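Local coordinates for protein transmembrane oligosaccharyl transferase (Archaeoglobus fulgidus, PDB 3WAJ) that is a membrane-embedded archaeal protein of the STT3/AglB family, joining a multi-helix transmembrane domain of the GT-C type to a large globular region, at residues Pro201-Leu213 / Val252-Phe264. Sequence-based numbering, arbitrary orientation.
Sequences PVIAGITIGLYVL and VTFAVSALIYLPF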
# COMPACT_ATOMS: atom_id res chain seq x y z
N PRO A 201 -36.03 2.36 -4.61
CA PRO A 201 -35.26 2.04 -3.40
C PRO A 201 -34.45 0.74 -3.51
O PRO A 201 -33.34 0.71 -2.99
CB PRO A 201 -36.34 1.92 -2.31
CG PRO A 201 -37.61 1.65 -3.05
CD PRO A 201 -37.48 2.42 -4.33
N VAL A 202 -35.00 -0.29 -4.15
CA VAL A 202 -34.27 -1.55 -4.37
C VAL A 202 -32.90 -1.33 -5.04
O VAL A 202 -31.90 -1.95 -4.66
CB VAL A 202 -35.13 -2.58 -5.17
CG1 VAL A 202 -34.28 -3.73 -5.70
CG2 VAL A 202 -36.25 -3.13 -4.29
N ILE A 203 -32.87 -0.42 -6.02
CA ILE A 203 -31.63 -0.04 -6.67
C ILE A 203 -30.67 0.61 -5.66
O ILE A 203 -29.49 0.26 -5.59
CB ILE A 203 -31.87 0.95 -7.84
CG1 ILE A 203 -32.59 0.26 -9.01
CG2 ILE A 203 -30.57 1.59 -8.31
CD1 ILE A 203 -31.99 -1.07 -9.41
N ALA A 204 -31.20 1.56 -4.89
CA ALA A 204 -30.39 2.29 -3.91
C ALA A 204 -29.81 1.32 -2.88
O ALA A 204 -28.65 1.45 -2.47
CB ALA A 204 -31.22 3.36 -3.24
N GLY A 205 -30.61 0.35 -2.46
CA GLY A 205 -30.15 -0.69 -1.56
C GLY A 205 -29.05 -1.51 -2.20
O GLY A 205 -28.19 -2.05 -1.51
N ILE A 206 -29.06 -1.61 -3.53
CA ILE A 206 -28.05 -2.37 -4.26
C ILE A 206 -26.73 -1.62 -4.26
O ILE A 206 -25.67 -2.22 -4.07
CB ILE A 206 -28.50 -2.71 -5.71
CG1 ILE A 206 -29.49 -3.88 -5.70
CG2 ILE A 206 -27.32 -3.07 -6.58
CD1 ILE A 206 -30.14 -4.14 -7.03
N THR A 207 -26.79 -0.31 -4.48
CA THR A 207 -25.59 0.52 -4.48
C THR A 207 -24.93 0.53 -3.09
O THR A 207 -23.71 0.50 -2.99
CB THR A 207 -25.89 1.95 -4.94
OG1 THR A 207 -26.83 2.55 -4.04
CG2 THR A 207 -26.46 1.95 -6.34
N ILE A 208 -25.73 0.55 -2.03
CA ILE A 208 -25.14 0.43 -0.70
C ILE A 208 -24.48 -0.94 -0.54
O ILE A 208 -23.29 -1.02 -0.21
CB ILE A 208 -26.16 0.65 0.42
CG1 ILE A 208 -26.55 2.13 0.47
CG2 ILE A 208 -25.58 0.21 1.78
CD1 ILE A 208 -27.63 2.45 1.47
N GLY A 209 -25.25 -1.99 -0.79
CA GLY A 209 -24.73 -3.35 -0.82
C GLY A 209 -23.40 -3.44 -1.55
O GLY A 209 -22.44 -4.03 -1.03
N LEU A 210 -23.34 -2.86 -2.75
CA LEU A 210 -22.13 -2.95 -3.57
C LEU A 210 -20.99 -2.17 -2.92
O LEU A 210 -19.83 -2.59 -2.96
CB LEU A 210 -22.38 -2.50 -5.00
CG LEU A 210 -23.29 -3.45 -5.77
CD1 LEU A 210 -23.49 -3.02 -7.20
CD2 LEU A 210 -22.74 -4.86 -5.71
N TYR A 211 -21.34 -1.05 -2.29
CA TYR A 211 -20.36 -0.27 -1.52
C TYR A 211 -19.67 -1.11 -0.43
O TYR A 211 -18.44 -1.22 -0.40
CB TYR A 211 -21.02 1.00 -0.95
CG TYR A 211 -20.09 1.91 -0.20
CD1 TYR A 211 -18.80 2.15 -0.65
CD2 TYR A 211 -20.50 2.54 0.96
CE1 TYR A 211 -17.94 2.98 0.05
CE2 TYR A 211 -19.64 3.38 1.66
CZ TYR A 211 -18.37 3.59 1.20
OH TYR A 211 -17.51 4.42 1.88
N VAL A 212 -20.45 -1.73 0.45
CA VAL A 212 -19.88 -2.59 1.49
C VAL A 212 -19.16 -3.79 0.88
O VAL A 212 -18.18 -4.28 1.42
CB VAL A 212 -20.97 -3.09 2.49
CG1 VAL A 212 -20.33 -3.80 3.69
CG2 VAL A 212 -21.85 -1.94 2.98
N LEU A 213 -19.63 -4.26 -0.27
CA LEU A 213 -18.99 -5.42 -0.91
C LEU A 213 -17.67 -5.02 -1.60
O LEU A 213 -16.85 -5.88 -1.94
CB LEU A 213 -19.94 -6.15 -1.87
CG LEU A 213 -21.15 -6.85 -1.24
CD1 LEU A 213 -21.91 -7.74 -2.24
CD2 LEU A 213 -20.72 -7.67 -0.03
N VAL A 252 -36.69 0.04 2.96
CA VAL A 252 -36.46 -0.84 1.81
C VAL A 252 -34.97 -0.90 1.45
O VAL A 252 -34.40 -2.00 1.33
CB VAL A 252 -37.30 -0.41 0.57
CG1 VAL A 252 -36.96 -1.28 -0.65
CG2 VAL A 252 -38.79 -0.50 0.89
N THR A 253 -34.36 0.27 1.30
CA THR A 253 -32.94 0.40 0.97
C THR A 253 -32.03 -0.40 1.93
O THR A 253 -31.22 -1.24 1.50
CB THR A 253 -32.51 1.88 1.00
OG1 THR A 253 -33.30 2.62 0.07
CG2 THR A 253 -31.04 2.04 0.67
N PHE A 254 -32.17 -0.14 3.22
CA PHE A 254 -31.38 -0.84 4.22
C PHE A 254 -31.72 -2.33 4.24
O PHE A 254 -30.83 -3.16 4.43
CB PHE A 254 -31.55 -0.19 5.59
CG PHE A 254 -30.82 1.11 5.73
CD1 PHE A 254 -29.48 1.21 5.34
CD2 PHE A 254 -31.45 2.25 6.23
CE1 PHE A 254 -28.78 2.41 5.46
CE2 PHE A 254 -30.76 3.46 6.35
CZ PHE A 254 -29.42 3.54 5.97
N ALA A 255 -32.99 -2.68 4.04
CA ALA A 255 -33.37 -4.08 3.95
C ALA A 255 -32.65 -4.76 2.78
O ALA A 255 -32.06 -5.84 2.93
CB ALA A 255 -34.88 -4.24 3.83
N VAL A 256 -32.69 -4.12 1.61
CA VAL A 256 -32.08 -4.71 0.43
C VAL A 256 -30.56 -4.84 0.60
O VAL A 256 -30.00 -5.88 0.30
CB VAL A 256 -32.43 -3.92 -0.86
CG1 VAL A 256 -31.56 -4.36 -2.03
CG2 VAL A 256 -33.92 -4.09 -1.19
N SER A 257 -29.92 -3.79 1.12
CA SER A 257 -28.47 -3.80 1.30
C SER A 257 -28.05 -4.97 2.18
O SER A 257 -27.02 -5.61 1.92
CB SER A 257 -27.98 -2.49 1.92
OG SER A 257 -28.44 -2.34 3.25
N ALA A 258 -28.85 -5.25 3.21
CA ALA A 258 -28.58 -6.35 4.13
C ALA A 258 -28.67 -7.71 3.42
O ALA A 258 -27.88 -8.62 3.69
CB ALA A 258 -29.52 -6.30 5.29
N LEU A 259 -29.65 -7.85 2.54
CA LEU A 259 -29.83 -9.07 1.75
C LEU A 259 -28.63 -9.32 0.85
O LEU A 259 -28.16 -10.45 0.72
CB LEU A 259 -31.08 -8.96 0.88
CG LEU A 259 -32.39 -9.32 1.55
CD1 LEU A 259 -33.55 -9.09 0.58
CD2 LEU A 259 -32.32 -10.77 1.98
N ILE A 260 -28.17 -8.26 0.20
CA ILE A 260 -27.01 -8.34 -0.68
C ILE A 260 -25.74 -8.66 0.12
O ILE A 260 -24.88 -9.41 -0.34
CB ILE A 260 -26.85 -7.03 -1.45
CG1 ILE A 260 -28.06 -6.85 -2.35
CG2 ILE A 260 -25.54 -7.01 -2.26
CD1 ILE A 260 -28.17 -5.48 -2.89
N TYR A 261 -25.64 -8.11 1.32
CA TYR A 261 -24.48 -8.35 2.15
C TYR A 261 -24.48 -9.75 2.72
O TYR A 261 -23.42 -10.37 2.89
CB TYR A 261 -24.42 -7.34 3.29
CG TYR A 261 -23.18 -7.51 4.13
CD1 TYR A 261 -21.95 -7.14 3.64
CD2 TYR A 261 -23.25 -8.06 5.39
CE1 TYR A 261 -20.80 -7.30 4.39
CE2 TYR A 261 -22.11 -8.24 6.16
CZ TYR A 261 -20.89 -7.85 5.65
OH TYR A 261 -19.76 -8.02 6.42
N LEU A 262 -25.69 -10.24 3.01
CA LEU A 262 -25.93 -11.48 3.77
C LEU A 262 -25.06 -12.69 3.41
O LEU A 262 -24.53 -13.35 4.30
CB LEU A 262 -27.41 -11.85 3.72
CG LEU A 262 -27.86 -13.10 4.47
CD1 LEU A 262 -27.42 -12.99 5.92
CD2 LEU A 262 -29.38 -13.26 4.38
N PRO A 263 -24.92 -13.00 2.11
CA PRO A 263 -24.10 -14.18 1.78
C PRO A 263 -22.65 -14.08 2.24
O PRO A 263 -21.98 -15.11 2.36
CB PRO A 263 -24.14 -14.22 0.24
CG PRO A 263 -25.40 -13.55 -0.12
CD PRO A 263 -25.61 -12.47 0.92
N PHE A 264 -22.17 -12.86 2.50
CA PHE A 264 -20.75 -12.68 2.81
C PHE A 264 -20.49 -12.39 4.28
O PHE A 264 -19.34 -12.25 4.71
CB PHE A 264 -20.17 -11.57 1.93
CG PHE A 264 -20.53 -11.71 0.48
CD1 PHE A 264 -19.71 -12.44 -0.38
CD2 PHE A 264 -21.69 -11.12 -0.02
CE1 PHE A 264 -20.04 -12.56 -1.74
CE2 PHE A 264 -22.03 -11.24 -1.37
CZ PHE A 264 -21.21 -11.97 -2.23
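Ile260 holds its CG1 branch opposite its own carbonyl carbon (chi1 -64°), and with the chain then extended, the side chain crosses that of Ile206 at about a right angle, CD1 lying against Ile206 CG1 and 3.4 Å from Ile206 CA. CG2, the other branch, packs by Gly209 CA and meets Leu213 CD1 at 3.7 Å, so this one side chain fills the hole framed by Gly205, Ile206, Gly209 and Leu213. A second knob sits near the other end: Thr253 lies among Pro201, Ala204, Gly205 and Ile208. With OG1 beside the backbone N (chi1 -59°), its methyl CG2 lies anti to N and meets Ile208 CD1 at 3.5 Å; OG1 is hydrogen-bonded to Val249 O of its own helix, though it also lies near Pro201 O.

Between the knobs the backbones come close. Gly205 CA approaches Thr253 O at 3.3 Å, and Gly205 O receives a bent CA-H...O contact from Ser257 CA. Ser257 OG turns back to Phe254 O, which also accepts Ala258 N from the same face, while Ser257 CB packs against Ile208 CG2. Farther along, Val212 CG1 touches Tyr261 CE1 at 3.6 Å, and Leu213 CD2 reaches the Phe264 ring; Tyr261 OH is tied to Ser277 O.

The helices run in the same general direction, their axes 7.3 Å apart and crossing at -45°. With Gly205 and Gly209 four residues apart at the interface, this is a GxxxG-type contact between helices of the STT3 N-terminal region. The Thr253 and Ser257 hydroxyls bond to carbonyls of their own helix, consistent with an association resting mainly on close packing, with Gly205 O adding one polar CA-H...O contact.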